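Local structure of malonyl acyl carrier protein transacylase (Streptococcus pneumoniae, 3IM8) at residues I141-T155 / I167-L181. The protein probably transfers the malonyl group from malonyl-CoA to the holo acyl carrier protein in fatty acid synthesis. Residues are numbered along the deposited sequence; the frame is centred on the assembly and turned at random.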
loop_
_atom_site.group_PDB
_atom_site.type_symbol
_atom_site.label_atom_id
_atom_site.label_comp_id
_atom_site.label_asym_id
_atom_site.label_seq_id
_atom_site.Cartn_x
_atom_site.Cartn_y
_atom_site.Cartn_z
ATOM N N ILE A 141 3.027 -2.544 -22.569
ATOM C CA ILE A 141 1.849 -2.678 -21.736
ATOM C C ILE A 141 1.053 -1.397 -21.802
ATOM O O ILE A 141 -0.178 -1.422 -21.956
ATOM C CB ILE A 141 2.231 -3.022 -20.244
ATOM C CG1 ILE A 141 2.839 -4.425 -20.148
ATOM C CG2 ILE A 141 1.016 -2.961 -19.323
ATOM C CD1 ILE A 141 3.639 -4.661 -18.828
ATOM N N GLU A 142 1.772 -0.270 -21.691
ATOM C CA GLU A 142 1.195 1.062 -21.790
ATOM C C GLU A 142 0.510 1.275 -23.153
ATOM O O GLU A 142 -0.637 1.704 -23.208
ATOM C CB GLU A 142 2.287 2.132 -21.493
ATOM C CG GLU A 142 2.878 1.956 -20.064
ATOM C CD GLU A 142 3.867 3.035 -19.605
ATOM O OE1 GLU A 142 4.554 3.618 -20.458
ATOM O OE2 GLU A 142 3.979 3.277 -18.377
ATOM N N GLU A 143 1.213 0.958 -24.234
ATOM C CA GLU A 143 0.650 1.004 -25.598
ATOM C C GLU A 143 -0.591 0.103 -25.764
ATOM O O GLU A 143 -1.658 0.526 -26.255
ATOM C CB GLU A 143 1.735 0.597 -26.601
ATOM C CG GLU A 143 1.403 0.898 -28.084
ATOM C CD GLU A 143 2.426 0.304 -29.089
ATOM O OE1 GLU A 143 2.214 0.457 -30.325
ATOM O OE2 GLU A 143 3.432 -0.316 -28.652
ATOM N N ALA A 144 -0.468 -1.143 -25.329
ATOM C CA ALA A 144 -1.610 -2.031 -25.403
ATOM C C ALA A 144 -2.824 -1.418 -24.692
ATOM O O ALA A 144 -3.944 -1.390 -25.258
ATOM C CB ALA A 144 -1.254 -3.383 -24.859
ATOM N N CYS A 145 -2.611 -0.882 -23.475
ATOM C CA CYS A 145 -3.707 -0.286 -22.714
ATOM C C CYS A 145 -4.271 0.981 -23.390
ATOM O O CYS A 145 -5.465 1.301 -23.305
ATOM C CB CYS A 145 -3.237 0.065 -21.297
ATOM S SG CYS A 145 -2.896 -1.377 -20.250
ATOM N N GLN A 146 -3.373 1.724 -24.019
ATOM C CA GLN A 146 -3.785 2.883 -24.795
ATOM C C GLN A 146 -4.700 2.543 -25.970
ATOM O O GLN A 146 -5.809 3.094 -26.027
ATOM C CB GLN A 146 -2.586 3.776 -25.167
ATOM C CG GLN A 146 -2.425 4.843 -24.052
ATOM C CD GLN A 146 -1.009 5.350 -23.907
ATOM O OE1 GLN A 146 -0.202 5.225 -24.846
ATOM N NE2 GLN A 146 -0.683 5.934 -22.719
ATOM N N LYS A 147 -4.291 1.627 -26.853
ATOM C CA LYS A 147 -5.179 1.156 -27.930
ATOM C C LYS A 147 -6.536 0.676 -27.389
ATOM O O LYS A 147 -7.592 1.006 -27.923
ATOM C CB LYS A 147 -4.529 0.019 -28.697
ATOM C CG LYS A 147 -5.147 -0.220 -30.079
ATOM C CD LYS A 147 -4.260 -1.158 -30.904
ATOM C CE LYS A 147 -2.789 -0.632 -31.116
ATOM N NZ LYS A 147 -1.720 -1.706 -31.325
ATOM N N ALA A 148 -6.497 -0.083 -26.295
ATOM C CA ALA A 148 -7.714 -0.661 -25.718
ATOM C C ALA A 148 -8.652 0.344 -25.067
ATOM O O ALA A 148 -9.813 0.016 -24.894
ATOM C CB ALA A 148 -7.354 -1.750 -24.707
ATOM N N SER A 149 -8.145 1.548 -24.723
ATOM C CA SER A 149 -8.906 2.602 -23.973
ATOM C C SER A 149 -10.098 3.212 -24.686
ATOM O O SER A 149 -10.973 3.859 -24.070
ATOM C CB SER A 149 -7.986 3.750 -23.509
ATOM O OG SER A 149 -7.078 3.320 -22.523
ATOM N N GLU A 150 -10.134 3.017 -25.987
ATOM C CA GLU A 150 -11.276 3.402 -26.769
ATOM C C GLU A 150 -12.516 2.647 -26.309
ATOM O O GLU A 150 -13.669 3.166 -26.359
ATOM C CB GLU A 150 -10.996 3.031 -28.202
ATOM C CG GLU A 150 -12.187 3.276 -29.068
ATOM C CD GLU A 150 -11.893 3.027 -30.518
ATOM O OE1 GLU A 150 -11.552 1.868 -30.879
ATOM O OE2 GLU A 150 -12.014 4.013 -31.262
ATOM N N LEU A 151 -12.271 1.413 -25.882
ATOM C CA LEU A 151 -13.328 0.528 -25.435
ATOM C C LEU A 151 -13.765 0.743 -23.964
ATOM O O LEU A 151 -14.633 0.032 -23.503
ATOM C CB LEU A 151 -12.888 -0.930 -25.704
ATOM C CG LEU A 151 -12.968 -1.435 -27.156
ATOM C CD1 LEU A 151 -12.217 -0.614 -28.175
ATOM C CD2 LEU A 151 -12.509 -2.874 -27.225
ATOM N N GLY A 152 -13.137 1.702 -23.242
ATOM C CA GLY A 152 -13.358 1.980 -21.803
ATOM C C GLY A 152 -12.070 2.125 -20.960
ATOM O O GLY A 152 -10.955 1.936 -21.452
ATOM N N VAL A 153 -12.219 2.419 -19.670
ATOM C CA VAL A 153 -11.055 2.486 -18.744
ATOM C C VAL A 153 -10.202 1.213 -18.658
ATOM O O VAL A 153 -10.665 0.180 -18.195
ATOM C CB VAL A 153 -11.471 2.921 -17.317
ATOM C CG1 VAL A 153 -10.202 3.106 -16.457
ATOM C CG2 VAL A 153 -12.307 4.231 -17.382
ATOM N N VAL A 154 -8.953 1.300 -19.129
ATOM C CA VAL A 154 -7.912 0.299 -18.857
ATOM C C VAL A 154 -6.522 0.959 -18.774
ATOM O O VAL A 154 -6.032 1.498 -19.761
ATOM C CB VAL A 154 -7.933 -0.818 -19.922
ATOM C CG1 VAL A 154 -7.937 -0.195 -21.341
ATOM C CG2 VAL A 154 -6.785 -1.766 -19.711
ATOM N N THR A 155 -5.891 0.968 -17.602
ATOM C CA THR A 155 -4.489 1.487 -17.519
ATOM C C THR A 155 -3.609 0.625 -16.592
ATOM O O THR A 155 -4.155 -0.184 -15.812
ATOM C CB THR A 155 -4.417 2.952 -17.028
ATOM O OG1 THR A 155 -5.125 3.089 -15.793
ATOM C CG2 THR A 155 -4.997 3.912 -18.075
ATOM N N ILE A 167 -2.302 -4.264 -14.832
ATOM C CA ILE A 167 -3.249 -3.358 -15.502
ATOM C C ILE A 167 -4.614 -3.525 -14.865
ATOM O O ILE A 167 -4.962 -4.613 -14.439
ATOM C CB ILE A 167 -3.283 -3.637 -17.048
ATOM C CG1 ILE A 167 -3.783 -5.070 -17.334
ATOM C CG2 ILE A 167 -1.859 -3.564 -17.607
ATOM C CD1 ILE A 167 -4.456 -5.194 -18.710
ATOM N N ALA A 168 -5.404 -2.457 -14.822
ATOM C CA ALA A 168 -6.733 -2.561 -14.271
ATOM C C ALA A 168 -7.757 -1.716 -15.060
ATOM O O ALA A 168 -7.378 -0.872 -15.890
ATOM C CB ALA A 168 -6.693 -2.124 -12.802
ATOM N N GLY A 169 -9.050 -1.944 -14.783
ATOM C CA GLY A 169 -10.149 -1.098 -15.283
ATOM C C GLY A 169 -11.419 -1.896 -15.536
ATOM O O GLY A 169 -11.690 -2.840 -14.815
ATOM N N GLU A 170 -12.186 -1.534 -16.578
ATOM C CA GLU A 170 -13.471 -2.212 -16.886
ATOM C C GLU A 170 -13.291 -3.515 -17.691
ATOM O O GLU A 170 -12.294 -3.710 -18.405
ATOM C CB GLU A 170 -14.410 -1.252 -17.632
ATOM C CG GLU A 170 -14.600 0.084 -16.948
ATOM C CD GLU A 170 -15.301 1.096 -17.821
ATOM O OE1 GLU A 170 -14.643 1.827 -18.557
ATOM O OE2 GLU A 170 -16.525 1.196 -17.746
ATOM N N VAL A 171 -14.258 -4.428 -17.548
ATOM C CA VAL A 171 -14.071 -5.796 -18.059
ATOM C C VAL A 171 -13.728 -5.821 -19.529
ATOM O O VAL A 171 -12.705 -6.342 -19.899
ATOM C CB VAL A 171 -15.281 -6.707 -17.809
ATOM C CG1 VAL A 171 -15.001 -8.108 -18.376
ATOM C CG2 VAL A 171 -15.631 -6.734 -16.312
ATOM N N VAL A 172 -14.586 -5.248 -20.368
ATOM C CA VAL A 172 -14.425 -5.381 -21.821
ATOM C C VAL A 172 -13.121 -4.723 -22.260
ATOM O O VAL A 172 -12.377 -5.274 -23.105
ATOM C CB VAL A 172 -15.572 -4.726 -22.578
ATOM C CG1 VAL A 172 -15.232 -4.657 -24.088
ATOM C CG2 VAL A 172 -16.883 -5.484 -22.274
ATOM N N ALA A 173 -12.848 -3.548 -21.677
ATOM C CA ALA A 173 -11.619 -2.818 -21.983
ATOM C C ALA A 173 -10.377 -3.603 -21.563
ATOM O O ALA A 173 -9.392 -3.676 -22.320
ATOM C CB ALA A 173 -11.645 -1.408 -21.372
ATOM N N VAL A 174 -10.405 -4.223 -20.377
ATOM C CA VAL A 174 -9.214 -4.981 -19.943
ATOM C C VAL A 174 -8.982 -6.256 -20.781
ATOM O O VAL A 174 -7.827 -6.619 -21.052
ATOM C CB VAL A 174 -9.222 -5.286 -18.420
ATOM C CG1 VAL A 174 -8.170 -6.396 -18.092
ATOM C CG2 VAL A 174 -8.931 -3.984 -17.588
ATOM N N ASP A 175 -10.085 -6.941 -21.147
ATOM C CA ASP A 175 -10.055 -8.109 -22.065
ATOM C C ASP A 175 -9.422 -7.704 -23.396
ATOM O O ASP A 175 -8.649 -8.481 -23.958
ATOM C CB ASP A 175 -11.468 -8.696 -22.321
ATOM C CG ASP A 175 -12.032 -9.481 -21.114
ATOM O OD1 ASP A 175 -11.227 -9.974 -20.290
ATOM O OD2 ASP A 175 -13.280 -9.590 -20.995
ATOM N N ARG A 176 -9.732 -6.508 -23.912
ATOM C CA ARG A 176 -9.176 -6.044 -25.204
ATOM C C ARG A 176 -7.672 -5.819 -25.036
ATOM O O ARG A 176 -6.862 -6.290 -25.873
ATOM C CB ARG A 176 -9.961 -4.798 -25.741
ATOM C CG ARG A 176 -9.526 -4.136 -27.112
ATOM C CD ARG A 176 -9.517 -5.000 -28.447
ATOM N NE ARG A 176 -8.778 -4.260 -29.527
ATOM C CZ ARG A 176 -8.039 -4.805 -30.516
ATOM N NH1 ARG A 176 -7.910 -6.117 -30.635
ATOM N NH2 ARG A 176 -7.427 -4.024 -31.408
ATOM N N ALA A 177 -7.283 -5.150 -23.933
ATOM C CA ALA A 177 -5.863 -5.019 -23.540
ATOM C C ALA A 177 -5.035 -6.318 -23.505
ATOM O O ALA A 177 -3.947 -6.339 -24.033
ATOM C CB ALA A 177 -5.755 -4.289 -22.206
ATOM N N VAL A 178 -5.509 -7.391 -22.865
ATOM C CA VAL A 178 -4.728 -8.659 -22.831
ATOM C C VAL A 178 -4.645 -9.329 -24.197
ATOM O O VAL A 178 -3.634 -9.928 -24.538
ATOM C CB VAL A 178 -5.198 -9.727 -21.744
ATOM C CG1 VAL A 178 -4.933 -9.241 -20.309
ATOM C CG2 VAL A 178 -6.632 -10.156 -21.909
ATOM N N GLU A 179 -5.709 -9.184 -24.991
ATOM C CA GLU A 179 -5.715 -9.695 -26.375
ATOM C C GLU A 179 -4.598 -8.989 -27.105
ATOM O O GLU A 179 -3.780 -9.613 -27.794
ATOM C CB GLU A 179 -7.074 -9.411 -27.032
ATOM C CG GLU A 179 -7.159 -9.735 -28.540
ATOM C CD GLU A 179 -8.403 -9.160 -29.183
ATOM O OE1 GLU A 179 -9.509 -9.501 -28.692
ATOM O OE2 GLU A 179 -8.283 -8.365 -30.173
ATOM N N LEU A 180 -4.510 -7.670 -26.925
ATOM C CA LEU A 180 -3.434 -6.946 -27.585
ATOM C C LEU A 180 -2.088 -7.397 -27.020
ATOM O O LEU A 180 -1.141 -7.554 -27.771
ATOM C CB LEU A 180 -3.651 -5.439 -27.472
ATOM C CG LEU A 180 -4.663 -4.852 -28.453
ATOM C CD1 LEU A 180 -5.069 -3.463 -27.944
ATOM C CD2 LEU A 180 -4.092 -4.813 -29.899
ATOM N N LEU A 181 -2.013 -7.646 -25.704
ATOM C CA LEU A 181 -0.755 -8.152 -25.093
ATOM C C LEU A 181 -0.329 -9.551 -25.623
ATOM O O LEU A 181 0.852 -9.769 -25.925
ATOM C CB LEU A 181 -0.833 -8.122 -23.546
ATOM C CG LEU A 181 -0.936 -6.696 -22.919
ATOM C CD1 LEU A 181 -1.727 -6.586 -21.576
ATOM C CD2 LEU A 181 0.393 -5.995 -22.807
#
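Val154 and Thr155 pair with Gly169 and Ala168 at the open end of an antiparallel beta hairpin, and the helices flanking it, 138-148 and 171-184, pack together in the central helix-strand-strand-helix part of the acyltransferase's ferredoxin-like small subdomain, whose sheet is continued by strands 129-134 and 188-191. The axes of helix segments 141-148 and 171-181 come within 8.3 Å, their N-to-C directions 134° apart. Thr155 and Ala168 form a hydrogen-bonded pair: Thr155 N reaches Ala168 O at 2.9 Å, and Ala168 N returns to Thr155 O. Val154 faces Gly169 as a non-hydrogen-bonded pair, where Val153 O lies 3.2 Å from Gly169 CA, leaving no room for a CB.

Small residues let the helices close in. Ala148 is a knob among Ala173, Arg176, Ala177 and Leu180, its CB 3.5 Å from Ala177 N. Leu180 CD1 lies against Ala144 O while the aliphatic chain of Lys147 crosses Leu180 at roughly a right angle. Between the hairpin and the helices, Val154 sets CG2 anti to its own nitrogen, which brings that methyl against both Val174 CG2 and Ala177 CB. Ile167 CG2 presses tightly on Ile141 CG2 at 3.4 Å and also meets Cys145 SG. The other side of the sheet carries Thr155 and Ala168, the latter touching Thr200 and lying about 7 Å, side chain to side chain, from the predicted active-site His199.

At the N-cap of helix 171-184, Glu170 grips Val153 twice: its backbone N binds Val153 O, and its OE1 takes Val153 N at 2.7 Å through the anti lone pair.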